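Local coordinates for protein-S-isoprenylcysteine O-methyltransferase (Tribolium castaneum, PDB 5V7P) that methylates the carboxyl group of isoprenylated C-terminal cysteine residues of proteins, using S-adenosyl-L-methionine as the methyl donor, in the endoplasmic reticulum membrane, at residues Q11-S16 with M99-Y104; S105-I110 with K116-D121. One frame throughout, in Å; residues are numbered along the deposited sequence.

Interactions 1 and 2 follow one another along helix 90-113. Residues 99-104 pack against helix 4-29 in interaction 1. The next turns, 105-110, meet the chain that follows the helix, 116-121, in interaction 2. The two centres lie 12 Å apart. Interaction 1 is buried between transmembrane helices, flanked by lipid and away from the methyl-donor site. Interaction 2 is near that site: the side chain of Ile110 is about 8 Å from bound S-adenosyl-L-homocysteine, and that of Gln117 about 6 Å from the side chain of Gln189, which binds S-adenosyl-L-methionine. Phe13 gives the largest share of interaction 1; Phe107 and Val118 contribute about equally to interaction 2.

Interaction 1: Q11-S16 with M99-Y104; sequences QSFTGS and MALFHY. With MPG ([(Z)-octadec-9-enyl] (2R)-2,3-bis(oxidanyl)propanoate), chain T; MPG ([(Z)-octadec-9-enyl] (2R)-2,3-bis(oxidanyl)propanoate), chain B.
Phe13 lays its ring over one face of the Tyr104 ring in an offset stack. The planes are almost parallel, at 6°, and the centroids are 4.0 Å apart. The closest pair is Phe13 CD2 and Tyr104 CE2, at 3.6 Å. Each ring has carbon of the other above its centre. CB of Phe13 also lies over the Tyr104 face, 21° off the ring normal, and makes a CH-pi contact. The phenol end of the tyrosine therefore reaches back under the root of the phenylalanine side chain. Both rings leave their helices with CG trans to the main-chain nitrogen (chi1 176° for Phe13). This sends them into the gap between the helices. Leu101, one turn before Tyr104, adds its CD2 methyl, 4.1 Å from Phe13 CZ.

The contact is transmembrane helix packing. It joins helix 4-29 to helix 90-113 through large side chains, and their backbones stay apart: the nearest CA atoms, those of Phe13 and Tyr104, are 8.1 Å from each other. Helix 59-84 packs beside both partners. Its Leu75 touches Phe13, Leu71 touches Tyr104, and Val74 touches Ala100. Ser16 OG is hydrogen-bonded to Ala69 O of the same helix, which ties helix 4-29 to it.

Lipid lies beyond the protein contact. Gln11 OE1 is 3.4 Å from C2 of the chain T lipid, and its alkyl tail passes Gly15, with C13 4.0 Å from Gly15 CA. On helix 90-113, Met99 bends at chi2 and chi3 and brings its CE to 3.4 Å from C21 in the glycerate head group of the chain B lipid, which is also hydrogen-bonded to Tyr95 OH and Thr222 OG1.

Interaction 2: S105-I110 with K116-D121; sequences SEFLAI and KQVSTD
Phe107 reaches from helix 90-113 to Val118 and Ser119 in the chain that follows this helix. From CB, a chi1 of 180° points CG away from the amide N and carries the ring across to the loop. CD2 comes first to Ser119 O, at 3.7 Å. CE2 is nearer the same oxygen, at 3.4 Å, and the carbonyl lies at the ring edge, near the ring plane. CE2 is also 3.4 Å from Val118 CG2. At the tip, CZ is 3.3 Å from Val118 CG2, a tight packing distance. CE1 turns back along the other side of the ring, 4.0 Å from the same methyl. The valine side chain crosses the phenylalanine at about a right angle, and CG2 makes its contact with the ring.

Ile110, one turn on, lies beside the backbone of the loop. Its CG2 is 4.0 Å from Gln117 O. The CA atoms of Ile110 and Val118 are the nearest pair across the contact, at 6.5 Å.

The loop after helix 90-113 folds back along the end of that helix. Phe123 stacks with Phe107, while Ile64 of helix 59-84 and Ser9 of helix 4-29 also touch it. In the loop, Ser119 OG donates to Asp121 OD2 from above the carboxylate plane, and Ser122 OG is hydrogen-bonded to Ser119 N.

The loop is thus held to the helix largely by apolar packing. The edge approach would let the weakly positive ring hydrogens face Ser119 O, probably a mildly favourable electrostatic contact.

Interaction 1: Q11-S16 with M99-Y104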
loop_
_atom_site.group_PDB
_atom_site.type_symbol
_atom_site.label_atom_id
_atom_site.label_comp_id
_atom_site.label_asym_id
_atom_site.label_seq_id
_atom_site.Cartn_x
_atom_site.Cartn_y
_atom_site.Cartn_z
ATOM N N GLN A 11 18.733 0.046 12.089
ATOM C CA GLN A 11 19.468 0.854 13.056
ATOM C C GLN A 11 18.656 2.068 13.489
ATOM O O GLN A 11 18.585 2.387 14.682
ATOM C CB GLN A 11 20.804 1.293 12.460
ATOM C CG GLN A 11 21.780 0.156 12.212
ATOM C CD GLN A 11 22.994 0.596 11.416
ATOM O OE1 GLN A 11 22.878 1.347 10.446
ATOM N NE2 GLN A 11 24.169 0.136 11.829
ATOM N N SER A 12 18.031 2.757 12.532
ATOM C CA SER A 12 17.283 3.968 12.856
ATOM C C SER A 12 16.004 3.645 13.619
ATOM O O SER A 12 15.627 4.374 14.543
ATOM C CB SER A 12 16.961 4.736 11.574
ATOM O OG SER A 12 18.131 4.953 10.809
ATOM N N PHE A 13 15.325 2.556 13.250
ATOM C CA PHE A 13 14.063 2.211 13.895
ATOM C C PHE A 13 14.274 1.840 15.358
ATOM O O PHE A 13 13.585 2.354 16.245
ATOM C CB PHE A 13 13.394 1.065 13.137
ATOM C CG PHE A 13 12.135 0.561 13.783
ATOM C CD1 PHE A 13 10.949 1.269 13.669
ATOM C CD2 PHE A 13 12.134 -0.630 14.490
ATOM C CE1 PHE A 13 9.790 0.802 14.255
ATOM C CE2 PHE A 13 10.977 -1.100 15.079
ATOM C CZ PHE A 13 9.803 -0.385 14.962
ATOM N N THR A 14 15.227 0.943 15.628
ATOM C CA THR A 14 15.480 0.523 17.002
ATOM C C THR A 14 16.158 1.630 17.798
ATOM O O THR A 14 15.815 1.864 18.964
ATOM C CB THR A 14 16.333 -0.748 17.019
ATOM O OG1 THR A 14 17.590 -0.495 16.379
ATOM C CG2 THR A 14 15.621 -1.884 16.298
ATOM N N GLY A 15 17.122 2.323 17.189
ATOM C CA GLY A 15 17.761 3.435 17.872
ATOM C C GLY A 15 16.766 4.498 18.291
ATOM O O GLY A 15 16.771 4.959 19.435
ATOM N N SER A 16 15.892 4.904 17.366
ATOM C CA SER A 16 14.848 5.862 17.707
ATOM C C SER A 16 13.912 5.293 18.765
ATOM O O SER A 16 13.503 6.001 19.691
ATOM C CB SER A 16 14.067 6.256 16.452
ATOM O OG SER A 16 13.013 7.150 16.766
ATOM N N MET A 99 -0.003 0.313 13.778
ATOM C CA MET A 99 0.227 0.991 12.510
ATOM C C MET A 99 1.715 1.140 12.227
ATOM O O MET A 99 2.171 0.884 11.107
ATOM C CB MET A 99 -0.449 2.361 12.534
ATOM C CG MET A 99 -1.960 2.295 12.653
ATOM S SD MET A 99 -2.750 2.040 11.059
ATOM C CE MET A 99 -2.422 3.622 10.280
ATOM N N ALA A 100 2.487 1.558 13.231
ATOM C CA ALA A 100 3.917 1.761 13.031
ATOM C C ALA A 100 4.616 0.454 12.686
ATOM O O ALA A 100 5.474 0.415 11.796
ATOM C CB ALA A 100 4.536 2.387 14.280
ATOM N N LEU A 101 4.264 -0.632 13.379
ATOM C CA LEU A 101 4.897 -1.916 13.098
ATOM C C LEU A 101 4.544 -2.412 11.702
ATOM O O LEU A 101 5.392 -2.989 11.012
ATOM C CB LEU A 101 4.493 -2.948 14.152
ATOM C CG LEU A 101 5.210 -2.879 15.504
ATOM C CD1 LEU A 101 4.676 -3.955 16.442
ATOM C CD2 LEU A 101 6.723 -3.024 15.350
ATOM N N PHE A 102 3.303 -2.196 11.267
ATOM C CA PHE A 102 2.910 -2.626 9.931
ATOM C C PHE A 102 3.797 -1.988 8.870
ATOM O O PHE A 102 4.383 -2.681 8.032
ATOM C CB PHE A 102 1.446 -2.282 9.667
ATOM C CG PHE A 102 1.016 -2.546 8.252
ATOM C CD1 PHE A 102 0.543 -3.793 7.882
ATOM C CD2 PHE A 102 1.103 -1.552 7.289
ATOM C CE1 PHE A 102 0.155 -4.043 6.582
ATOM C CE2 PHE A 102 0.716 -1.797 5.984
ATOM C CZ PHE A 102 0.242 -3.044 5.630
ATOM N N HIS A 103 3.908 -0.659 8.896
ATOM C CA HIS A 103 4.612 0.043 7.829
ATOM C C HIS A 103 6.107 -0.250 7.855
ATOM O O HIS A 103 6.735 -0.375 6.798
ATOM C CB HIS A 103 4.348 1.545 7.931
ATOM C CG HIS A 103 2.948 1.934 7.568
ATOM N ND1 HIS A 103 2.487 1.924 6.269
ATOM C CD2 HIS A 103 1.905 2.336 8.333
ATOM C CE1 HIS A 103 1.222 2.305 6.250
ATOM N NE2 HIS A 103 0.845 2.561 7.489
ATOM N N TYR A 104 6.700 -0.372 9.045
ATOM C CA TYR A 104 8.130 -0.654 9.107
ATOM C C TYR A 104 8.427 -2.091 8.699
ATOM O O TYR A 104 9.279 -2.340 7.839
ATOM C CB TYR A 104 8.689 -0.391 10.504
ATOM C CG TYR A 104 10.115 -0.874 10.591
ATOM C CD1 TYR A 104 11.121 -0.234 9.880
ATOM C CD2 TYR A 104 10.450 -1.993 11.337
ATOM C CE1 TYR A 104 12.419 -0.679 9.929
ATOM C CE2 TYR A 104 11.751 -2.445 11.394
ATOM C CZ TYR A 104 12.730 -1.782 10.686
ATOM O OH TYR A 104 14.028 -2.221 10.728
HETATM C C2 MPG T . 25.967 1.299 8.926
HETATM C C3 MPG T . 26.544 2.646 8.489
HETATM C C4 MPG T . 27.012 3.473 9.685
HETATM C C5 MPG T . 25.823 3.812 10.582
HETATM C C6 MPG T . 25.818 5.294 10.948
HETATM C C7 MPG T . 25.258 5.462 12.361
HETATM C C8 MPG T . 24.411 6.732 12.476
HETATM C C9 MPG T . 23.129 6.471 13.264
HETATM C C10 MPG T . 22.292 5.530 12.881
HETATM C C11 MPG T . 21.006 5.263 13.659
HETATM C C12 MPG T . 21.324 4.814 15.084
HETATM C C13 MPG T . 20.530 5.670 16.068
HETATM O O1 MPG T . 25.514 -0.702 7.693
HETATM C C1 MPG T . 25.243 0.670 7.739
HETATM C CXD MPG T . 26.997 -1.939 6.061
HETATM O O2 MPG T . 27.233 -1.851 4.684
HETATM C C21 MPG T . 26.865 -3.407 6.458
HETATM O O3 MPG T . 26.891 -3.519 7.855
HETATM O O4 MPG T . 24.872 -1.044 5.573
HETATM C CX3 MPG T . 25.705 -1.201 6.401
HETATM C C2 MPG B . -8.333 3.118 5.056
HETATM C C3 MPG B . -8.783 1.662 5.036
HETATM C C4 MPG B . -8.154 0.902 3.872
HETATM C C5 MPG B . -8.405 -0.578 4.056
HETATM C C6 MPG B . -7.920 -1.318 2.821
HETATM C C7 MPG B . -6.409 -1.221 2.629
HETATM C C8 MPG B . -6.159 -1.121 1.134
HETATM C C9 MPG B . -4.692 -1.435 0.855
HETATM C C10 MPG B . -3.832 -0.548 0.411
HETATM C C11 MPG B . -4.196 0.908 0.116
HETATM C C12 MPG B . -2.977 1.786 0.346
HETATM C C13 MPG B . -1.919 1.523 -0.720
HETATM C C14 MPG B . -0.576 1.991 -0.179
HETATM C C15 MPG B . 0.469 1.984 -1.292
HETATM C C16 MPG B . 1.178 3.335 -1.362
HETATM O O1 MPG B . -6.601 3.255 6.673
HETATM C C1 MPG B . -6.830 3.251 5.301
HETATM C CXD MPG B . -5.282 2.249 8.554
HETATM O O2 MPG B . -5.621 1.166 9.371
HETATM C C21 MPG B . -5.694 3.553 9.254
HETATM O O3 MPG B . -6.487 3.268 10.371
HETATM O O4 MPG B . -6.031 1.074 6.656
HETATM C CX3 MPG B . -5.997 2.120 7.215
#

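Interaction 2: S105-I110 with K116-D121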
loop_
_atom_site.group_PDB
_atom_site.type_symbol
_atom_site.label_atom_id
_atom_site.label_comp_id
_atom_site.label_asym_id
_atom_site.label_seq_id
_atom_site.Cartn_x
_atom_site.Cartn_y
_atom_site.Cartn_z
ATOM N N SER A 105 7.748 -3.056 9.327
ATOM C CA SER A 105 7.966 -4.454 8.977
ATOM C C SER A 105 7.718 -4.699 7.496
ATOM O O SER A 105 8.319 -5.605 6.905
ATOM C CB SER A 105 7.065 -5.351 9.826
ATOM O OG SER A 105 5.699 -5.030 9.628
ATOM N N GLU A 106 6.840 -3.904 6.880
ATOM C CA GLU A 106 6.635 -3.997 5.439
ATOM C C GLU A 106 7.907 -3.627 4.684
ATOM O O GLU A 106 8.272 -4.286 3.702
ATOM C CB GLU A 106 5.482 -3.086 5.021
ATOM C CG GLU A 106 4.968 -3.337 3.620
ATOM C CD GLU A 106 4.078 -4.559 3.530
ATOM O OE1 GLU A 106 3.807 -5.012 2.397
ATOM O OE2 GLU A 106 3.639 -5.065 4.585
ATOM N N PHE A 107 8.594 -2.571 5.126
ATOM C CA PHE A 107 9.872 -2.206 4.525
ATOM C C PHE A 107 10.916 -3.288 4.762
ATOM O O PHE A 107 11.654 -3.663 3.844
ATOM C CB PHE A 107 10.353 -0.871 5.097
ATOM C CG PHE A 107 11.672 -0.408 4.543
ATOM C CD1 PHE A 107 12.867 -0.869 5.076
ATOM C CD2 PHE A 107 11.719 0.496 3.496
ATOM C CE1 PHE A 107 14.080 -0.444 4.566
ATOM C CE2 PHE A 107 12.929 0.926 2.987
ATOM C CZ PHE A 107 14.110 0.454 3.524
ATOM N N LEU A 108 10.996 -3.799 5.992
ATOM C CA LEU A 108 12.013 -4.794 6.311
ATOM C C LEU A 108 11.801 -6.071 5.509
ATOM O O LEU A 108 12.765 -6.684 5.037
ATOM C CB LEU A 108 11.997 -5.085 7.811
ATOM C CG LEU A 108 13.175 -5.866 8.398
ATOM C CD1 LEU A 108 14.498 -5.168 8.129
ATOM C CD2 LEU A 108 12.975 -6.051 9.897
ATOM N N ALA A 109 10.543 -6.483 5.336
ATOM C CA ALA A 109 10.256 -7.676 4.546
ATOM C C ALA A 109 10.789 -7.531 3.125
ATOM O O ALA A 109 11.438 -8.442 2.597
ATOM C CB ALA A 109 8.752 -7.949 4.539
ATOM N N ILE A 110 10.529 -6.387 2.489
ATOM C CA ILE A 110 11.021 -6.167 1.132
ATOM C C ILE A 110 12.542 -6.108 1.119
ATOM O O ILE A 110 13.190 -6.627 0.202
ATOM C CB ILE A 110 10.399 -4.888 0.538
ATOM C CG1 ILE A 110 8.877 -5.027 0.417
ATOM C CG2 ILE A 110 11.016 -4.551 -0.816
ATOM C CD1 ILE A 110 8.398 -6.228 -0.391
ATOM N N LYS A 116 16.839 -5.470 -4.236
ATOM C CA LYS A 116 17.158 -4.715 -5.444
ATOM C C LYS A 116 16.278 -3.478 -5.582
ATOM O O LYS A 116 16.760 -2.409 -5.974
ATOM C CB LYS A 116 17.019 -5.615 -6.672
ATOM C CG LYS A 116 18.080 -6.699 -6.754
ATOM C CD LYS A 116 17.862 -7.612 -7.949
ATOM C CE LYS A 116 18.896 -8.728 -7.985
ATOM N NZ LYS A 116 18.668 -9.668 -9.117
ATOM N N GLN A 117 14.988 -3.601 -5.272
ATOM C CA GLN A 117 14.082 -2.462 -5.370
ATOM C C GLN A 117 13.482 -2.117 -4.014
ATOM O O GLN A 117 12.269 -2.229 -3.815
ATOM C CB GLN A 117 12.966 -2.736 -6.383
ATOM C CG GLN A 117 12.090 -1.516 -6.665
ATOM C CD GLN A 117 11.048 -1.770 -7.735
ATOM O OE1 GLN A 117 11.103 -2.768 -8.451
ATOM N NE2 GLN A 117 10.083 -0.864 -7.843
ATOM N N VAL A 118 14.325 -1.695 -3.076
ATOM C CA VAL A 118 13.872 -1.153 -1.803
ATOM C C VAL A 118 13.942 0.364 -1.895
ATOM O O VAL A 118 14.985 0.927 -2.249
ATOM C CB VAL A 118 14.712 -1.692 -0.630
ATOM C CG1 VAL A 118 16.151 -1.183 -0.681
ATOM C CG2 VAL A 118 14.058 -1.341 0.696
ATOM N N SER A 119 12.824 1.025 -1.604
ATOM C CA SER A 119 12.741 2.476 -1.649
ATOM C C SER A 119 11.834 2.944 -0.520
ATOM O O SER A 119 11.280 2.138 0.235
ATOM C CB SER A 119 12.222 2.958 -3.010
ATOM O OG SER A 119 10.909 2.480 -3.249
ATOM N N THR A 120 11.683 4.264 -0.402
ATOM C CA THR A 120 10.747 4.813 0.569
ATOM C C THR A 120 9.322 4.357 0.292
ATOM O O THR A 120 8.483 4.389 1.200
ATOM C CB THR A 120 10.816 6.340 0.568
ATOM O OG1 THR A 120 10.507 6.836 -0.740
ATOM C CG2 THR A 120 12.206 6.809 0.975
ATOM N N ASP A 121 9.031 3.933 -0.939
ATOM C CA ASP A 121 7.727 3.365 -1.255
ATOM C C ASP A 121 7.502 2.035 -0.549
ATOM O O ASP A 121 6.348 1.631 -0.363
ATOM C CB ASP A 121 7.591 3.179 -2.765
ATOM C CG ASP A 121 7.890 4.449 -3.537
ATOM O OD1 ASP A 121 7.393 5.520 -3.133
ATOM O OD2 ASP A 121 8.629 4.375 -4.542
#